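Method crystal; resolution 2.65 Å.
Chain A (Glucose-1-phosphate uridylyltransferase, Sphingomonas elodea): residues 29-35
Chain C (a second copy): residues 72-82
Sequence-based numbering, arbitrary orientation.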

# COMPACT_ATOMS: atom_id res chain seq x y z
N LEU A 29 -0.89 21.25 -3.83
CA LEU A 29 -1.75 20.83 -2.74
C LEU A 29 -3.14 21.43 -2.94
O LEU A 29 -3.27 22.48 -3.52
CB LEU A 29 -1.14 21.29 -1.39
CG LEU A 29 0.23 20.67 -1.08
CD1 LEU A 29 0.87 21.34 0.10
CD2 LEU A 29 0.06 19.18 -0.83
N PRO A 30 -4.19 20.71 -2.50
CA PRO A 30 -4.10 19.42 -1.81
C PRO A 30 -4.08 18.19 -2.70
O PRO A 30 -4.07 17.07 -2.18
CB PRO A 30 -5.30 19.47 -0.89
CG PRO A 30 -6.34 20.09 -1.77
CD PRO A 30 -5.57 21.23 -2.44
N ALA A 31 -4.08 18.39 -4.01
CA ALA A 31 -4.08 17.28 -4.96
C ALA A 31 -2.92 16.31 -4.75
O ALA A 31 -3.08 15.09 -4.86
CB ALA A 31 -4.06 17.83 -6.41
N THR A 32 -1.75 16.85 -4.44
CA THR A 32 -0.56 16.03 -4.24
C THR A 32 -0.31 15.62 -2.80
O THR A 32 0.80 15.23 -2.44
CB THR A 32 0.70 16.73 -4.78
OG1 THR A 32 0.77 18.07 -4.27
CG2 THR A 32 0.68 16.79 -6.30
N LYS A 33 -1.33 15.68 -1.96
CA LYS A 33 -1.15 15.32 -0.57
C LYS A 33 -0.80 13.85 -0.39
O LYS A 33 0.02 13.50 0.45
CB LYS A 33 -2.42 15.62 0.24
CG LYS A 33 -2.27 15.28 1.71
CD LYS A 33 -3.55 15.56 2.48
CE LYS A 33 -3.50 14.97 3.89
NZ LYS A 33 -4.76 15.28 4.64
N ALA A 34 -1.43 13.00 -1.18
CA ALA A 34 -1.17 11.57 -1.09
C ALA A 34 -1.03 10.96 -2.46
O ALA A 34 -1.07 9.75 -2.61
CB ALA A 34 -2.30 10.90 -0.34
N MET A 35 -0.86 11.81 -3.46
CA MET A 35 -0.72 11.34 -4.82
C MET A 35 0.53 11.97 -5.40
O MET A 35 0.74 13.17 -5.27
CB MET A 35 -1.95 11.74 -5.62
CG MET A 35 -1.89 11.33 -7.06
SD MET A 35 -3.25 12.05 -8.00
CE MET A 35 -3.01 13.76 -7.63
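Chain C 72-82: SALEDHFDIAY

This is a small, mainly polar contact between two copies of one protein, in which an extended lysine of chain A reaches backbone carbonyls of chain C, while an alanine packs on the helix and one water joins the two.

Chain A has no regular helix or strand here. The peptide bond before A:Pro30 is cis. A type I beta turn then runs from A:Pro30 to A:Lys33, closed by the bond from A:Lys33 N to A:Pro30 O at 3.1 Å. After the turn, A:Ala34 and A:Met35 continue in non-helical conformation, with phi near -130° in both.

C:Ala73 to C:Asp76 are helical. The backbone bonds here include C:Asp76 N to C:Ser72 O at 2.8 Å and C:His77 N to C:Ala73 O at 2.9 Å. The chain then leaves the helix. C:Asp79 has an extended backbone (phi/psi -127/177), as does C:Ile80 (-73/129). C:Ala81 is at the N-cap position, right before another helix.

The backbones come closest at A:Ala34 and C:His77, whose CA atoms are 5.1 Å apart. From C:Ala73 to C:His77, chain C runs roughly opposite to the overall course of A:Pro30 to A:Met35. C:Ala73, C:Asp76 and C:His77 lie against A:Ala34, and the loop that follows lies along the side chain of A:Lys33. The CA-to-CB bonds of C:Leu74 and C:Glu75 point away from the chain A stretch.

A:Ala34 points toward chain C. Its CB lies 3.6 Å from C:His77 N, 3.8 Å from C:Asp76 CB and 4.0 Å from C:Ala73 O.

A:Lys33 has the largest covered area in the contact. All four of its chi angles are t, so the side chain is fully extended and carries its amine to the carbonyls of C:His77 and C:Asp79. There A:Lys33 NZ donates two hydrogen bonds, to C:Asp79 O at 2.7 Å and to C:His77 O at 3.0 Å. Both acceptors are backbone carbonyls, so the charged amine is held by main chain at this site. The amine is also bonded elsewhere in the structure. A:Lys33 CE, the carbon bonded to NZ, lies 3.8 Å from C:Ala81 CB, a van der Waals contact.

C:His77 meets both ends of the turn. Its chi1 is t, and although its CA-to-CB bond points sideways, the ring comes nearer to chain A. A:Pro30 O sits at the ring edge, near the ring plane, 3.4 Å from C:His77 CE1. A:Lys33 CB is 4.1 Å from C:His77 ND1.

Water 1 completes the contact. It donates to A:Ala31 O at 2.8 Å and accepts from A:Ala34 N at 2.8 Å. It also bonds to C:His77 ND1 at 3.0 Å. The water thus links two backbone groups of chain A to the imidazole of chain C. Together the two stretches bury 366 Å², counting both sides.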

# COMPACT_ATOMS: atom_id res chain seq x y z
N SER C 72 -5.62 2.93 -1.84
CA SER C 72 -5.09 3.42 -0.57
C SER C 72 -4.99 4.94 -0.57
O SER C 72 -5.13 5.60 0.47
CB SER C 72 -3.69 2.85 -0.33
OG SER C 72 -3.56 1.58 -0.92
N ALA C 73 -4.72 5.50 -1.74
CA ALA C 73 -4.59 6.94 -1.88
C ALA C 73 -5.80 7.68 -1.32
O ALA C 73 -5.67 8.72 -0.68
CB ALA C 73 -4.39 7.30 -3.35
N LEU C 74 -6.98 7.13 -1.56
CA LEU C 74 -8.20 7.74 -1.07
C LEU C 74 -8.17 7.79 0.43
O LEU C 74 -8.68 8.72 1.04
CB LEU C 74 -9.41 6.93 -1.52
CG LEU C 74 -10.37 7.65 -2.46
CD1 LEU C 74 -10.13 7.22 -3.89
CD2 LEU C 74 -11.78 7.33 -2.05
N GLU C 75 -7.58 6.77 1.03
CA GLU C 75 -7.51 6.67 2.48
C GLU C 75 -6.47 7.62 3.06
O GLU C 75 -6.71 8.30 4.06
CB GLU C 75 -7.20 5.24 2.86
CG GLU C 75 -7.88 4.80 4.12
CD GLU C 75 -7.84 3.30 4.29
OE1 GLU C 75 -7.80 2.61 3.25
OE2 GLU C 75 -7.87 2.83 5.45
N ASP C 76 -5.31 7.65 2.43
CA ASP C 76 -4.23 8.50 2.90
C ASP C 76 -4.54 9.97 2.74
O ASP C 76 -4.15 10.80 3.57
CB ASP C 76 -2.95 8.16 2.15
CG ASP C 76 -2.49 6.74 2.41
OD1 ASP C 76 -2.70 6.26 3.54
OD2 ASP C 76 -1.93 6.12 1.49
N HIS C 77 -5.26 10.29 1.67
CA HIS C 77 -5.62 11.67 1.40
C HIS C 77 -6.38 12.32 2.55
O HIS C 77 -6.23 13.52 2.78
CB HIS C 77 -6.46 11.75 0.13
CG HIS C 77 -6.87 13.14 -0.22
ND1 HIS C 77 -6.04 14.01 -0.90
CD2 HIS C 77 -7.99 13.84 0.07
CE1 HIS C 77 -6.63 15.19 -1.01
NE2 HIS C 77 -7.81 15.11 -0.43
N PHE C 78 -7.18 11.55 3.27
CA PHE C 78 -7.97 12.11 4.36
C PHE C 78 -7.41 11.83 5.74
O PHE C 78 -8.14 11.80 6.72
CB PHE C 78 -9.41 11.62 4.28
CG PHE C 78 -10.15 12.10 3.07
CD1 PHE C 78 -10.17 11.36 1.90
CD2 PHE C 78 -10.82 13.33 3.09
CE1 PHE C 78 -10.83 11.83 0.76
CE2 PHE C 78 -11.48 13.81 1.96
CZ PHE C 78 -11.49 13.05 0.79
N ASP C 79 -6.10 11.63 5.81
CA ASP C 79 -5.46 11.37 7.09
C ASP C 79 -4.32 12.39 7.19
O ASP C 79 -4.10 13.17 6.26
CB ASP C 79 -4.93 9.93 7.09
CG ASP C 79 -4.64 9.41 8.49
OD1 ASP C 79 -4.95 10.12 9.48
OD2 ASP C 79 -4.12 8.28 8.61
N ILE C 80 -3.61 12.40 8.30
CA ILE C 80 -2.50 13.33 8.44
C ILE C 80 -1.34 12.87 7.56
O ILE C 80 -0.94 11.70 7.60
CB ILE C 80 -2.05 13.39 9.89
CG1 ILE C 80 -3.19 13.94 10.74
CG2 ILE C 80 -0.79 14.23 10.00
CD1 ILE C 80 -2.90 13.99 12.21
N ALA C 81 -0.82 13.78 6.75
CA ALA C 81 0.30 13.49 5.87
C ALA C 81 1.52 13.91 6.69
O ALA C 81 2.10 14.98 6.48
CB ALA C 81 0.19 14.30 4.60
N TYR C 82 1.88 13.05 7.62
CA TYR C 82 2.98 13.31 8.53
C TYR C 82 4.24 13.98 7.99
O TYR C 82 4.57 15.09 8.40
CB TYR C 82 3.35 12.03 9.27
CG TYR C 82 3.98 12.31 10.60
CD1 TYR C 82 3.19 12.54 11.72
CD2 TYR C 82 5.36 12.41 10.73
CE1 TYR C 82 3.77 12.88 12.94
CE2 TYR C 82 5.95 12.75 11.95
CZ TYR C 82 5.15 12.98 13.05
OH TYR C 82 5.72 13.32 14.25
O HOH W 1 -3.75 13.35 -2.78